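Local structure of serine protease inhibitor 4, isoform B (Drosophila melanogaster, 4P0F) at residues A215-A220 with P237-G242; S161-V166 with K303-P308; R207-D212 with A220-Y225. The protein probably inhibits serine and cysteine endopeptidases, in the manner of the serpin family, and is captured here in its cleaved form. One frame throughout, in Å; residues are numbered along the deposited sequence.

Contact 1 (A215-A220 with P237-G242); sequences ALDAMA and PNTKTG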
ATOM      1  N   ALA A 215     -15.963  -9.841 -19.530  1.00 26.55           N
ATOM      2  CA  ALA A 215     -16.631  -8.543 -19.406  1.00 26.54           C
ATOM      3  C   ALA A 215     -15.602  -7.436 -19.112  1.00 21.88           C
ATOM      4  O   ALA A 215     -15.857  -6.260 -19.365  1.00 25.64           O
ATOM      5  CB  ALA A 215     -17.717  -8.582 -18.317  1.00 23.67           C
ATOM      6  N   LEU A 216     -14.441  -7.831 -18.603  1.00 20.30           N
ATOM      7  CA  LEU A 216     -13.298  -6.932 -18.435  1.00 21.03           C
ATOM      8  C   LEU A 216     -12.286  -7.013 -19.591  1.00 26.68           C
ATOM      9  O   LEU A 216     -11.279  -6.309 -19.570  1.00 25.36           O
ATOM     10  CB  LEU A 216     -12.559  -7.250 -17.133  1.00 24.16           C
ATOM     11  CG  LEU A 216     -13.263  -6.993 -15.805  1.00 25.50           C
ATOM     12  CD1 LEU A 216     -12.437  -7.558 -14.661  1.00 29.32           C
ATOM     13  CD2 LEU A 216     -13.506  -5.507 -15.610  1.00 38.31           C
ATOM     14  N   ASP A 217     -12.548  -7.874 -20.577  1.00 21.09           N
ATOM     15  CA  ASP A 217     -11.601  -8.165 -21.665  1.00 22.52           C
ATOM     16  C   ASP A 217     -10.222  -8.486 -21.102  1.00 22.26           C
ATOM     17  O   ASP A 217      -9.195  -7.966 -21.568  1.00 23.83           O
ATOM     18  CB  ASP A 217     -11.494  -7.002 -22.653  1.00 25.45           C
ATOM     19  CG  ASP A 217     -10.879  -7.418 -23.991  1.00 46.42           C
ATOM     20  OD1 ASP A 217     -11.130  -8.558 -24.455  1.00 39.35           O
ATOM     21  OD2 ASP A 217     -10.153  -6.598 -24.591  1.00 65.02           O
ATOM     22  N   ALA A 218     -10.206  -9.361 -20.107  1.00 20.72           N
ATOM     23  CA  ALA A 218      -8.969  -9.712 -19.432  1.00 18.46           C
ATOM     24  C   ALA A 218      -8.972 -11.163 -18.971  1.00 20.47           C
ATOM     25  O   ALA A 218      -9.962 -11.881 -19.123  1.00 19.74           O
ATOM     26  CB  ALA A 218      -8.746  -8.790 -18.253  1.00 18.36           C
ATOM     27  N   MET A 219      -7.834 -11.591 -18.437  1.00 20.30           N
ATOM     28  CA  MET A 219      -7.727 -12.879 -17.776  1.00 18.65           C
ATOM     29  C   MET A 219      -6.958 -12.668 -16.492  1.00 21.27           C
ATOM     30  O   MET A 219      -6.210 -11.695 -16.361  1.00 19.24           O
ATOM     31  CB  MET A 219      -7.030 -13.910 -18.670  1.00 19.38           C
ATOM     32  CG  MET A 219      -7.719 -14.152 -19.990  1.00 26.59           C
ATOM     33  SD  MET A 219      -6.776 -15.216 -21.107  1.00 31.73           S
ATOM     34  CE  MET A 219      -7.879 -15.165 -22.518  1.00 60.48           C
ATOM     35  N   ALA A 220      -7.155 -13.559 -15.527  1.00 17.54           N
ATOM     36  CA  ALA A 220      -6.467 -13.422 -14.259  1.00 17.72           C
ATOM     37  C   ALA A 220      -5.924 -14.750 -13.778  1.00 17.71           C
ATOM     38  O   ALA A 220      -6.439 -15.807 -14.125  1.00 17.23           O
ATOM     39  CB  ALA A 220      -7.393 -12.821 -13.207  1.00 18.61           C
ATOM     40  N   PRO A 237      -4.724  -7.674 -19.408  1.00 17.41           N
ATOM     41  CA  PRO A 237      -5.599  -7.343 -20.541  1.00 21.04           C
ATOM     42  C   PRO A 237      -5.408  -8.313 -21.704  1.00 21.96           C
ATOM     43  O   PRO A 237      -4.305  -8.837 -21.876  1.00 22.93           O
ATOM     44  CB  PRO A 237      -5.156  -5.931 -20.936  1.00 22.04           C
ATOM     45  CG  PRO A 237      -4.490  -5.374 -19.722  1.00 21.06           C
ATOM     46  CD  PRO A 237      -3.882  -6.537 -19.000  1.00 22.54           C
ATOM     47  N   ASN A 238      -6.453  -8.547 -22.490  1.00 23.71           N
ATOM     48  CA  ASN A 238      -6.338  -9.448 -23.639  1.00 23.07           C
ATOM     49  C   ASN A 238      -5.557  -8.822 -24.792  1.00 38.52           C
ATOM     50  O   ASN A 238      -5.070  -9.534 -25.669  1.00 40.12           O
ATOM     51  CB  ASN A 238      -7.721  -9.872 -24.146  1.00 24.68           C
ATOM     52  CG  ASN A 238      -8.456 -10.792 -23.184  1.00 27.81           C
ATOM     53  OD1 ASN A 238      -7.856 -11.437 -22.328  1.00 25.82           O
ATOM     54  ND2 ASN A 238      -9.775 -10.874 -23.347  1.00 31.27           N
ATOM     55  N   THR A 239      -5.458  -7.493 -24.805  1.00 25.65           N
ATOM     56  CA  THR A 239      -4.736  -6.784 -25.861  1.00 29.14           C
ATOM     57  C   THR A 239      -3.515  -6.077 -25.293  1.00 28.76           C
ATOM     58  O   THR A 239      -3.484  -5.700 -24.126  1.00 27.97           O
ATOM     59  CB  THR A 239      -5.613  -5.735 -26.571  1.00 31.42           C
ATOM     60  OG1 THR A 239      -6.013  -4.737 -25.626  1.00 34.05           O
ATOM     61  CG2 THR A 239      -6.844  -6.380 -27.201  1.00 35.08           C
ATOM     62  N   LYS A 240      -2.514  -5.882 -26.139  1.00 31.77           N
ATOM     63  CA  LYS A 240      -1.248  -5.324 -25.694  1.00 30.03           C
ATOM     64  C   LYS A 240      -1.390  -3.895 -25.177  1.00 36.88           C
ATOM     65  O   LYS A 240      -0.653  -3.480 -24.285  1.00 34.18           O
ATOM     66  CB  LYS A 240      -0.235  -5.388 -26.842  1.00 35.30           C
ATOM     67  CG  LYS A 240      -0.130  -6.790 -27.415  1.00 52.33           C
ATOM     68  CD  LYS A 240       1.155  -7.023 -28.185  1.00 62.70           C
ATOM     69  CE  LYS A 240       1.374  -8.511 -28.443  1.00 78.88           C
ATOM     70  NZ  LYS A 240       1.456  -9.305 -27.177  1.00 86.21           N
ATOM     71  N   THR A 241      -2.352  -3.159 -25.721  1.00 33.51           N
ATOM     72  CA  THR A 241      -2.544  -1.756 -25.372  1.00 32.14           C
ATOM     73  C   THR A 241      -3.712  -1.562 -24.402  1.00 30.09           C
ATOM     74  O   THR A 241      -4.209  -0.449 -24.240  1.00 31.94           O
ATOM     75  CB  THR A 241      -2.810  -0.917 -26.631  1.00 35.80           C
ATOM     76  OG1 THR A 241      -3.914  -1.483 -27.346  1.00 38.82           O
ATOM     77  CG2 THR A 241      -1.588  -0.899 -27.544  1.00 38.80           C
ATOM     78  N   GLY A 242      -4.142  -2.642 -23.757  1.00 27.49           N
ATOM     79  CA  GLY A 242      -5.400  -2.643 -23.028  1.00 26.55           C
ATOM     80  C   GLY A 242      -5.390  -2.239 -21.558  1.00 24.39           C
ATOM     81  O   GLY A 242      -6.441  -2.235 -20.924  1.00 24.82           O
TER
HETATM   82  O   HOH W   1      -7.826  -5.809 -23.544  1.00 28.14           O
HETATM   83  O   HOH W   2     -11.426 -12.328 -21.595  1.00 24.03           O
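Asp217 and Asn238 meet where the chain has just rounded the tip of a beta hairpin: Asp217 and Ala218 form a G1 beta bulge facing Leu213, and strand 218-224 sets out beside the end of strand 230-237. Two direct hydrogen bonds join the pair. The backbone N of Asn238 donates to Asp217 O at 3.0 Å, and its ND2 donates to Asp217 OD1 at 2.9 Å. That second bond reaches OD1 from above the carboxylate, 58° out of its plane; carboxylate and amide stand 86° apart. Asn238 CG lies beside its own backbone N, anti to the carbonyl carbon (chi1 -69°), on the side of Asp217. Waters extend the grip. One accepts from Asn238 ND2 (2.8 Å) and donates to Ala218 O; another donates to Asp217 OD2 (2.7 Å) and is hydrogen-bonded to Thr239 OG1. An alanine in place of Asn238 would probably leave Asp217 OD1 without its amide partner and the water on Ala218 O less firmly held. Van der Waals contact adds less. Ala218 and Pro237 form an antiparallel non-hydrogen-bonded pair, and both touch Leu246 of helix 243-249. The Met219 side chain crosses that of Asn238 at about a right angle, its CG 3.6 Å from Asn238 OD1.

Contact 2 (S161-V166 with K303-P308); sequences SRLVLV and KMLQSP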
ATOM      1  N   SER A 161       6.405  21.223  13.642  1.00 18.93           N
ATOM      2  CA  SER A 161       5.957  19.832  13.583  1.00 17.99           C
ATOM      3  C   SER A 161       5.558  19.370  14.973  1.00 17.96           C
ATOM      4  O   SER A 161       6.226  19.715  15.949  1.00 18.67           O
ATOM      5  CB  SER A 161       7.057  18.911  13.034  1.00 18.63           C
ATOM      6  OG  SER A 161       7.503  19.315  11.754  1.00 21.09           O
ATOM      7  N   ARG A 162       4.487  18.589  15.072  1.00 18.92           N
ATOM      8  CA  ARG A 162       4.016  18.135  16.373  1.00 16.62           C
ATOM      9  C   ARG A 162       3.985  16.616  16.485  1.00 16.21           C
ATOM     10  O   ARG A 162       4.288  16.067  17.543  1.00 16.89           O
ATOM     11  CB  ARG A 162       2.644  18.732  16.667  1.00 18.27           C
ATOM     12  CG  ARG A 162       2.692  20.228  16.880  1.00 17.87           C
ATOM     13  CD  ARG A 162       3.304  20.590  18.240  1.00 18.95           C
ATOM     14  NE  ARG A 162       3.499  22.032  18.406  1.00 19.76           N
ATOM     15  CZ  ARG A 162       4.598  22.698  18.060  1.00 22.88           C
ATOM     16  NH1 ARG A 162       5.634  22.066  17.516  1.00 22.89           N
ATOM     17  NH2 ARG A 162       4.659  24.004  18.256  1.00 24.50           N
ATOM     18  N   LEU A 163       3.606  15.922  15.420  1.00 15.78           N
ATOM     19  CA  LEU A 163       3.798  14.487  15.426  1.00 20.47           C
ATOM     20  C   LEU A 163       3.857  13.926  14.030  1.00 16.77           C
ATOM     21  O   LEU A 163       3.405  14.553  13.082  1.00 16.68           O
ATOM     22  CB  LEU A 163       2.697  13.801  16.230  1.00 23.31           C
ATOM     23  CG  LEU A 163       1.267  14.078  15.795  1.00 28.79           C
ATOM     24  CD1 LEU A 163       0.776  13.026  14.797  1.00 37.34           C
ATOM     25  CD2 LEU A 163       0.383  14.116  17.012  1.00 26.08           C
ATOM     26  N   VAL A 164       4.460  12.748  13.924  1.00 14.39           N
ATOM     27  CA  VAL A 164       4.473  11.991  12.681  1.00 15.34           C
ATOM     28  C   VAL A 164       3.964  10.600  12.985  1.00 18.26           C
ATOM     29  O   VAL A 164       4.491   9.922  13.865  1.00 15.45           O
ATOM     30  CB  VAL A 164       5.876  11.907  12.057  1.00 15.09           C
ATOM     31  CG1 VAL A 164       5.858  11.050  10.781  1.00 16.50           C
ATOM     32  CG2 VAL A 164       6.399  13.290  11.748  1.00 14.73           C
ATOM     33  N   LEU A 165       2.925  10.201  12.263  1.00 14.98           N
ATOM     34  CA  LEU A 165       2.355   8.865  12.360  1.00 13.90           C
ATOM     35  C   LEU A 165       2.920   8.024  11.241  1.00 14.47           C
ATOM     36  O   LEU A 165       2.936   8.475  10.102  1.00 15.58           O
ATOM     37  CB  LEU A 165       0.829   8.911  12.255  1.00 13.70           C
ATOM     38  CG  LEU A 165       0.090   9.314  13.528  1.00 22.26           C
ATOM     39  CD1 LEU A 165      -1.332   9.700  13.224  1.00 23.11           C
ATOM     40  CD2 LEU A 165       0.112   8.159  14.516  1.00 49.98           C
ATOM     41  N   VAL A 166       3.394   6.824  11.567  1.00 13.79           N
ATOM     42  CA  VAL A 166       3.992   5.959  10.560  1.00 14.54           C
ATOM     43  C   VAL A 166       3.448   4.546  10.629  1.00 14.50           C
ATOM     44  O   VAL A 166       3.300   3.968  11.700  1.00 16.24           O
ATOM     45  CB  VAL A 166       5.526   5.910  10.688  1.00 20.01           C
ATOM     46  CG1 VAL A 166       6.123   5.168   9.511  1.00 20.17           C
ATOM     47  CG2 VAL A 166       6.090   7.323  10.751  1.00 19.49           C
ATOM     48  N   LYS A 303      -8.120  16.159  19.198  1.00 18.73           N
ATOM     49  CA  LYS A 303      -8.100  14.999  20.069  1.00 18.16           C
ATOM     50  C   LYS A 303      -6.737  14.301  20.081  1.00 18.06           C
ATOM     51  O   LYS A 303      -6.583  13.276  20.736  1.00 22.08           O
ATOM     52  CB  LYS A 303      -9.211  14.028  19.676  1.00 18.70           C
ATOM     53  CG  LYS A 303     -10.553  14.429  20.308  1.00 27.44           C
ATOM     54  CD  LYS A 303     -11.744  13.742  19.646  1.00 43.28           C
ATOM     55  CE  LYS A 303     -12.012  12.362  20.213  1.00 58.98           C
ATOM     56  NZ  LYS A 303     -13.169  11.705  19.529  1.00 39.99           N
ATOM     57  N   MET A 304      -5.748  14.886  19.409  1.00 17.19           N
ATOM     58  CA  MET A 304      -4.401  14.321  19.391  1.00 17.28           C
ATOM     59  C   MET A 304      -3.582  14.670  20.638  1.00 18.49           C
ATOM     60  O   MET A 304      -3.070  13.782  21.308  1.00 20.49           O
ATOM     61  CB  MET A 304      -3.650  14.789  18.147  1.00 16.17           C
ATOM     62  CG  MET A 304      -4.135  14.126  16.888  1.00 15.20           C
ATOM     63  SD  MET A 304      -3.189  14.628  15.440  1.00 18.57           S
ATOM     64  CE  MET A 304      -3.603  13.289  14.302  1.00 16.70           C
ATOM     65  N   LEU A 305      -3.478  15.961  20.942  1.00 18.71           N
ATOM     66  CA  LEU A 305      -2.597  16.449  22.010  1.00 21.73           C
ATOM     67  C   LEU A 305      -3.345  17.138  23.151  1.00 22.57           C
ATOM     68  O   LEU A 305      -4.412  17.719  22.954  1.00 21.86           O
ATOM     69  CB  LEU A 305      -1.592  17.440  21.437  1.00 21.73           C
ATOM     70  CG  LEU A 305      -0.699  16.975  20.290  1.00 21.24           C
ATOM     71  CD1 LEU A 305       0.186  18.126  19.840  1.00 22.01           C
ATOM     72  CD2 LEU A 305       0.131  15.790  20.709  1.00 20.56           C
ATOM     73  N   GLN A 306      -2.767  17.124  24.345  1.00 23.59           N
ATOM     74  CA  GLN A 306      -3.374  17.852  25.447  1.00 23.19           C
ATOM     75  C   GLN A 306      -3.370  19.357  25.155  1.00 23.34           C
ATOM     76  O   GLN A 306      -4.258  20.089  25.577  1.00 25.08           O
ATOM     77  CB  GLN A 306      -2.646  17.541  26.757  1.00 26.19           C
ATOM     78  CG  GLN A 306      -2.725  16.066  27.111  1.00 29.14           C
ATOM     79  CD  GLN A 306      -2.145  15.742  28.468  1.00 56.33           C
ATOM     80  OE1 GLN A 306      -1.508  16.580  29.102  1.00 65.97           O
ATOM     81  NE2 GLN A 306      -2.361  14.513  28.921  1.00 62.61           N
ATOM     82  N   SER A 307      -2.357  19.807  24.424  1.00 23.04           N
ATOM     83  CA  SER A 307      -2.246  21.204  24.020  1.00 21.76           C
ATOM     84  C   SER A 307      -3.421  21.671  23.182  1.00 23.22           C
ATOM     85  O   SER A 307      -3.846  20.946  22.282  1.00 21.24           O
ATOM     86  CB  SER A 307      -0.960  21.404  23.217  1.00 22.56           C
ATOM     87  OG  SER A 307      -0.958  22.680  22.603  1.00 24.87           O
ATOM     88  N   PRO A 308      -3.918  22.894  23.427  1.00 21.81           N
ATOM     89  CA  PRO A 308      -5.027  23.375  22.597  1.00 25.69           C
ATOM     90  C   PRO A 308      -4.605  23.948  21.233  1.00 21.83           C
ATOM     91  O   PRO A 308      -5.474  24.412  20.489  1.00 25.66           O
ATOM     92  CB  PRO A 308      -5.660  24.462  23.469  1.00 26.89           C
ATOM     93  CG  PRO A 308      -4.550  24.984  24.271  1.00 30.45           C
ATOM     94  CD  PRO A 308      -3.626  23.824  24.537  1.00 22.42           C
TER
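Leu163 reaches both Met304 and Leu305 with a single methyl, CD2. Met304 comes at it crosswise: the two side chains cross at about a right angle, and the sulfur SD lies 3.9 Å from Leu163 CD2. Leu305 instead slides past Leu163 in the opposite direction, methyl against methyl, its CD2 4.1 Å from Leu163 CD2. Leu163 CG sits between the backbone N and the carbonyl carbon (chi1 56°), the crowded position. The Met304 chain runs extended beyond CG, carrying CE as far as Leu165 CD1 at a looser 4.4 Å. The backbones themselves stay well apart, with 9.1 Å between Leu163 CA and Met304 CA, so side chains alone bridge the gap. Strand 161-174 belongs to the large sheet A of the serpin fold, and one of its neighbours, strand 328-341, corresponds to the N-terminal part of the reactive-centre loop, inserted as in other cleaved serpins. Arg162 and Leu163 form a classic beta bulge facing Val339 of that inserted strand, and both start their side chains toward the 303-308 loop; Met304 touches Val339 as well. Leu305 uses its other methyl, CD1, to meet Arg162 CB at 4.1 Å. Beyond CB the arginine chain bends at chi2 (-74°), and its guanidinium finds polar partners: Arg162 NE makes a salt bridge with Glu309, while Arg162 NH1 donates to Ser159 O and to Ser161 O, the latter at 2.9 Å from above the carbonyl plane.

Contact 3 (R207-D212 with A220-Y225); sequences RFRYAD and ALELPY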
ATOM      1  N   ARG A 207      -0.835 -26.204 -12.108  1.00 29.67           N
ATOM      2  CA  ARG A 207      -2.232 -25.873 -11.851  1.00 27.84           C
ATOM      3  C   ARG A 207      -2.262 -24.639 -10.974  1.00 30.01           C
ATOM      4  O   ARG A 207      -1.657 -24.625  -9.900  1.00 27.74           O
ATOM      5  CB  ARG A 207      -2.973 -27.022 -11.170  1.00 38.12           C
ATOM      6  CG  ARG A 207      -3.429 -28.122 -12.110  1.00 55.67           C
ATOM      7  CD  ARG A 207      -4.169 -29.215 -11.362  1.00 46.15           C
ATOM      8  NE  ARG A 207      -5.562 -28.869 -11.063  1.00 58.83           N
ATOM      9  CZ  ARG A 207      -6.586 -29.075 -11.891  1.00 68.62           C
ATOM     10  NH1 ARG A 207      -6.392 -29.612 -13.090  1.00 78.02           N
ATOM     11  NH2 ARG A 207      -7.814 -28.735 -11.521  1.00 58.93           N
ATOM     12  N   PHE A 208      -2.944 -23.601 -11.453  1.00 25.63           N
ATOM     13  CA  PHE A 208      -3.147 -22.377 -10.707  1.00 24.66           C
ATOM     14  C   PHE A 208      -4.613 -22.015 -10.778  1.00 23.25           C
ATOM     15  O   PHE A 208      -5.314 -22.450 -11.689  1.00 23.19           O
ATOM     16  CB  PHE A 208      -2.341 -21.212 -11.275  1.00 20.49           C
ATOM     17  CG  PHE A 208      -0.855 -21.333 -11.095  1.00 25.23           C
ATOM     18  CD1 PHE A 208      -0.284 -21.287  -9.832  1.00 29.81           C
ATOM     19  CD2 PHE A 208      -0.031 -21.432 -12.195  1.00 29.02           C
ATOM     20  CE1 PHE A 208       1.084 -21.369  -9.672  1.00 33.48           C
ATOM     21  CE2 PHE A 208       1.342 -21.502 -12.043  1.00 34.30           C
ATOM     22  CZ  PHE A 208       1.896 -21.474 -10.780  1.00 32.37           C
ATOM     23  N   ARG A 209      -5.065 -21.217  -9.823  1.00 21.92           N
ATOM     24  CA  ARG A 209      -6.374 -20.595  -9.909  1.00 22.25           C
ATOM     25  C   ARG A 209      -6.357 -19.541 -11.010  1.00 21.08           C
ATOM     26  O   ARG A 209      -5.512 -18.653 -11.014  1.00 22.43           O
ATOM     27  CB  ARG A 209      -6.757 -19.962  -8.573  1.00 28.10           C
ATOM     28  CG  ARG A 209      -6.929 -20.960  -7.456  1.00 30.04           C
ATOM     29  CD  ARG A 209      -7.452 -20.283  -6.212  1.00 43.46           C
ATOM     30  NE  ARG A 209      -8.801 -19.763  -6.398  1.00 73.15           N
ATOM     31  CZ  ARG A 209      -9.417 -18.972  -5.526  1.00 83.77           C
ATOM     32  NH1 ARG A 209      -8.792 -18.611  -4.413  1.00 94.77           N
ATOM     33  NH2 ARG A 209     -10.651 -18.541  -5.769  1.00 72.82           N
ATOM     34  N   TYR A 210      -7.307 -19.662 -11.934  1.00 21.38           N
ATOM     35  CA  TYR A 210      -7.321 -18.914 -13.182  1.00 20.40           C
ATOM     36  C   TYR A 210      -8.754 -18.484 -13.470  1.00 21.35           C
ATOM     37  O   TYR A 210      -9.687 -19.182 -13.101  1.00 23.17           O
ATOM     38  CB  TYR A 210      -6.777 -19.778 -14.345  1.00 23.80           C
ATOM     39  CG  TYR A 210      -7.208 -19.289 -15.709  1.00 20.91           C
ATOM     40  CD1 TYR A 210      -8.387 -19.738 -16.281  1.00 25.31           C
ATOM     41  CD2 TYR A 210      -6.457 -18.345 -16.406  1.00 21.47           C
ATOM     42  CE1 TYR A 210      -8.809 -19.282 -17.503  1.00 28.42           C
ATOM     43  CE2 TYR A 210      -6.874 -17.881 -17.646  1.00 25.70           C
ATOM     44  CZ  TYR A 210      -8.054 -18.354 -18.185  1.00 24.81           C
ATOM     45  OH  TYR A 210      -8.509 -17.918 -19.412  1.00 29.65           O
ATOM     46  N   ALA A 211      -8.927 -17.349 -14.133  1.00 21.93           N
ATOM     47  CA  ALA A 211     -10.233 -17.001 -14.661  1.00 21.65           C
ATOM     48  C   ALA A 211     -10.147 -16.225 -15.958  1.00 21.22           C
ATOM     49  O   ALA A 211      -9.298 -15.358 -16.142  1.00 20.32           O
ATOM     50  CB  ALA A 211     -11.042 -16.188 -13.629  1.00 28.77           C
ATOM     51  N   ASP A 212     -11.068 -16.544 -16.850  1.00 22.51           N
ATOM     52  CA  ASP A 212     -11.361 -15.701 -17.983  1.00 22.58           C
ATOM     53  C   ASP A 212     -12.328 -14.634 -17.516  1.00 22.69           C
ATOM     54  O   ASP A 212     -13.339 -14.949 -16.884  1.00 24.91           O
ATOM     55  CB  ASP A 212     -11.975 -16.513 -19.120  1.00 27.80           C
ATOM     56  CG  ASP A 212     -12.061 -15.735 -20.415  1.00 29.69           C
ATOM     57  OD1 ASP A 212     -11.164 -14.909 -20.685  1.00 30.16           O
ATOM     58  OD2 ASP A 212     -13.027 -15.965 -21.169  1.00 43.27           O
ATOM     59  N   ALA A 220      -7.155 -13.559 -15.527  1.00 17.54           N
ATOM     60  CA  ALA A 220      -6.467 -13.422 -14.259  1.00 17.72           C
ATOM     61  C   ALA A 220      -5.924 -14.750 -13.778  1.00 17.71           C
ATOM     62  O   ALA A 220      -6.439 -15.807 -14.125  1.00 17.23           O
ATOM     63  CB  ALA A 220      -7.393 -12.821 -13.207  1.00 18.61           C
ATOM     64  N   LEU A 221      -4.887 -14.659 -12.953  1.00 17.16           N
ATOM     65  CA  LEU A 221      -4.184 -15.808 -12.412  1.00 19.60           C
ATOM     66  C   LEU A 221      -3.748 -15.449 -11.000  1.00 18.01           C
ATOM     67  O   LEU A 221      -3.402 -14.293 -10.723  1.00 17.43           O
ATOM     68  CB  LEU A 221      -2.966 -16.174 -13.293  1.00 21.15           C
ATOM     69  CG  LEU A 221      -2.292 -17.534 -13.103  1.00 40.76           C
ATOM     70  CD1 LEU A 221      -3.149 -18.641 -13.681  1.00 50.39           C
ATOM     71  CD2 LEU A 221      -0.922 -17.532 -13.759  1.00 44.80           C
ATOM     72  N   GLU A 222      -3.820 -16.421 -10.100  1.00 17.79           N
ATOM     73  CA  GLU A 222      -3.312 -16.258  -8.746  1.00 16.52           C
ATOM     74  C   GLU A 222      -2.159 -17.217  -8.483  1.00 16.02           C
ATOM     75  O   GLU A 222      -2.273 -18.416  -8.724  1.00 18.49           O
ATOM     76  CB  GLU A 222      -4.411 -16.498  -7.723  1.00 25.53           C
ATOM     77  CG  GLU A 222      -4.718 -15.290  -6.901  1.00 29.84           C
ATOM     78  CD  GLU A 222      -5.836 -15.519  -5.911  1.00 24.11           C
ATOM     79  OE1 GLU A 222      -6.076 -16.684  -5.511  1.00 23.46           O
ATOM     80  OE2 GLU A 222      -6.471 -14.520  -5.544  1.00 25.18           O
ATOM     81  N   LEU A 223      -1.062 -16.667  -7.983  1.00 16.59           N
ATOM     82  CA  LEU A 223       0.123 -17.434  -7.638  1.00 18.32           C
ATOM     83  C   LEU A 223       0.256 -17.465  -6.117  1.00 15.46           C
ATOM     84  O   LEU A 223       0.532 -16.431  -5.503  1.00 17.17           O
ATOM     85  CB  LEU A 223       1.363 -16.815  -8.280  1.00 18.24           C
ATOM     86  CG  LEU A 223       1.318 -16.604  -9.795  1.00 19.66           C
ATOM     87  CD1 LEU A 223       2.616 -15.996 -10.300  1.00 27.03           C
ATOM     88  CD2 LEU A 223       1.031 -17.913 -10.517  1.00 27.27           C
ATOM     89  N   PRO A 224       0.049 -18.638  -5.500  1.00 17.14           N
ATOM     90  CA  PRO A 224       0.073 -18.698  -4.036  1.00 20.49           C
ATOM     91  C   PRO A 224       1.478 -18.746  -3.444  1.00 22.67           C
ATOM     92  O   PRO A 224       2.402 -19.243  -4.072  1.00 19.54           O
ATOM     93  CB  PRO A 224      -0.690 -19.991  -3.731  1.00 25.04           C
ATOM     94  CG  PRO A 224      -0.449 -20.845  -4.917  1.00 30.09           C
ATOM     95  CD  PRO A 224      -0.404 -19.907  -6.091  1.00 22.57           C
ATOM     96  N   TYR A 225       1.618 -18.218  -2.229  1.00 19.48           N
ATOM     97  CA  TYR A 225       2.850 -18.337  -1.449  1.00 21.23           C
ATOM     98  C   TYR A 225       2.715 -19.481  -0.450  1.00 23.37           C
ATOM     99  O   TYR A 225       1.644 -19.686   0.113  1.00 28.46           O
ATOM    100  CB  TYR A 225       3.142 -17.015  -0.716  1.00 21.48           C
ATOM    101  CG  TYR A 225       3.353 -15.878  -1.676  1.00 19.08           C
ATOM    102  CD1 TYR A 225       4.573 -15.710  -2.309  1.00 20.44           C
ATOM    103  CD2 TYR A 225       2.333 -14.990  -1.968  1.00 17.53           C
ATOM    104  CE1 TYR A 225       4.772 -14.692  -3.213  1.00 18.19           C
ATOM    105  CE2 TYR A 225       2.521 -13.955  -2.871  1.00 21.02           C
ATOM    106  CZ  TYR A 225       3.752 -13.813  -3.481  1.00 18.78           C
ATOM    107  OH  TYR A 225       3.956 -12.807  -4.383  1.00 19.52           O
TER
HETATM  108  O   HOH W   3      -3.475 -20.461  -7.428  1.00 27.84           O
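Ala220 O is gripped twice by the neighbouring strand: Ala211 N donates to it at 2.9 Å, and Tyr210 CA brings a CA-H...O contact at 3.4 Å. Ala220 N returns a bond to Ala211 O, also 2.9 Å, closing an antiparallel hydrogen-bonded pair. Further along, Arg209 O takes the N-H of Glu222 at 2.9 Å, nearly along the C=O axis, with a CA-H...O contact from Leu221 beside it. The strands then part, and a water stands between them, accepting from Arg209 N (3.0 Å) and donating to Glu222 O (2.7 Å). The 207-212 part of strand 197-213 and strand 218-224 pair in sheet B of the serpin fold. Tyr210 and Leu221 point to one face; Leu221 CD1 packs on Tyr210 CB, near the plane of the ring, and on Phe208 CB. Leu223 CG lies anti to its carbonyl carbon (chi1 -54°), and CD2 beyond it makes a CH-pi contact over the centre of the Phe208 ring, 3.5 Å from the centroid, while Pro224 CD lies at the ring edge. On the face of Ala211 and Ala220, the Arg209 and Glu222 side chains lie side by side. Arg209 NH1 and Glu222 OE1, 3.5 Å apart, form a salt bridge, but the oxygen lies well out of the guanidinium plane and no N-H points at it. This is a salt bridge of charge alone, which would probably do little to fix the carboxylate's rotation.

Contacts 1 and 3 lie about 15 Å apart between centres and work on the same strand, 218-224, sharing Ala220; Met219 of contact 1 packs against Tyr210 and Asp212 of contact 3. Contact 2 is at the other end of the molecule, about 46 Å from contact 1 and 45 Å from contact 3 between centres. Place and chemistry go together. Contact 1, partly buried at a hairpin tip, has one backbone bond besides a side-chain bond and bridging waters. Contact 3, buried between paired strands, has three backbone bonds, a salt bridge and aromatic and aliphatic packing. Contact 2, where a loop packs its side chains on a strand already paired with others, is buried too, yet no hydrogen bond spans it.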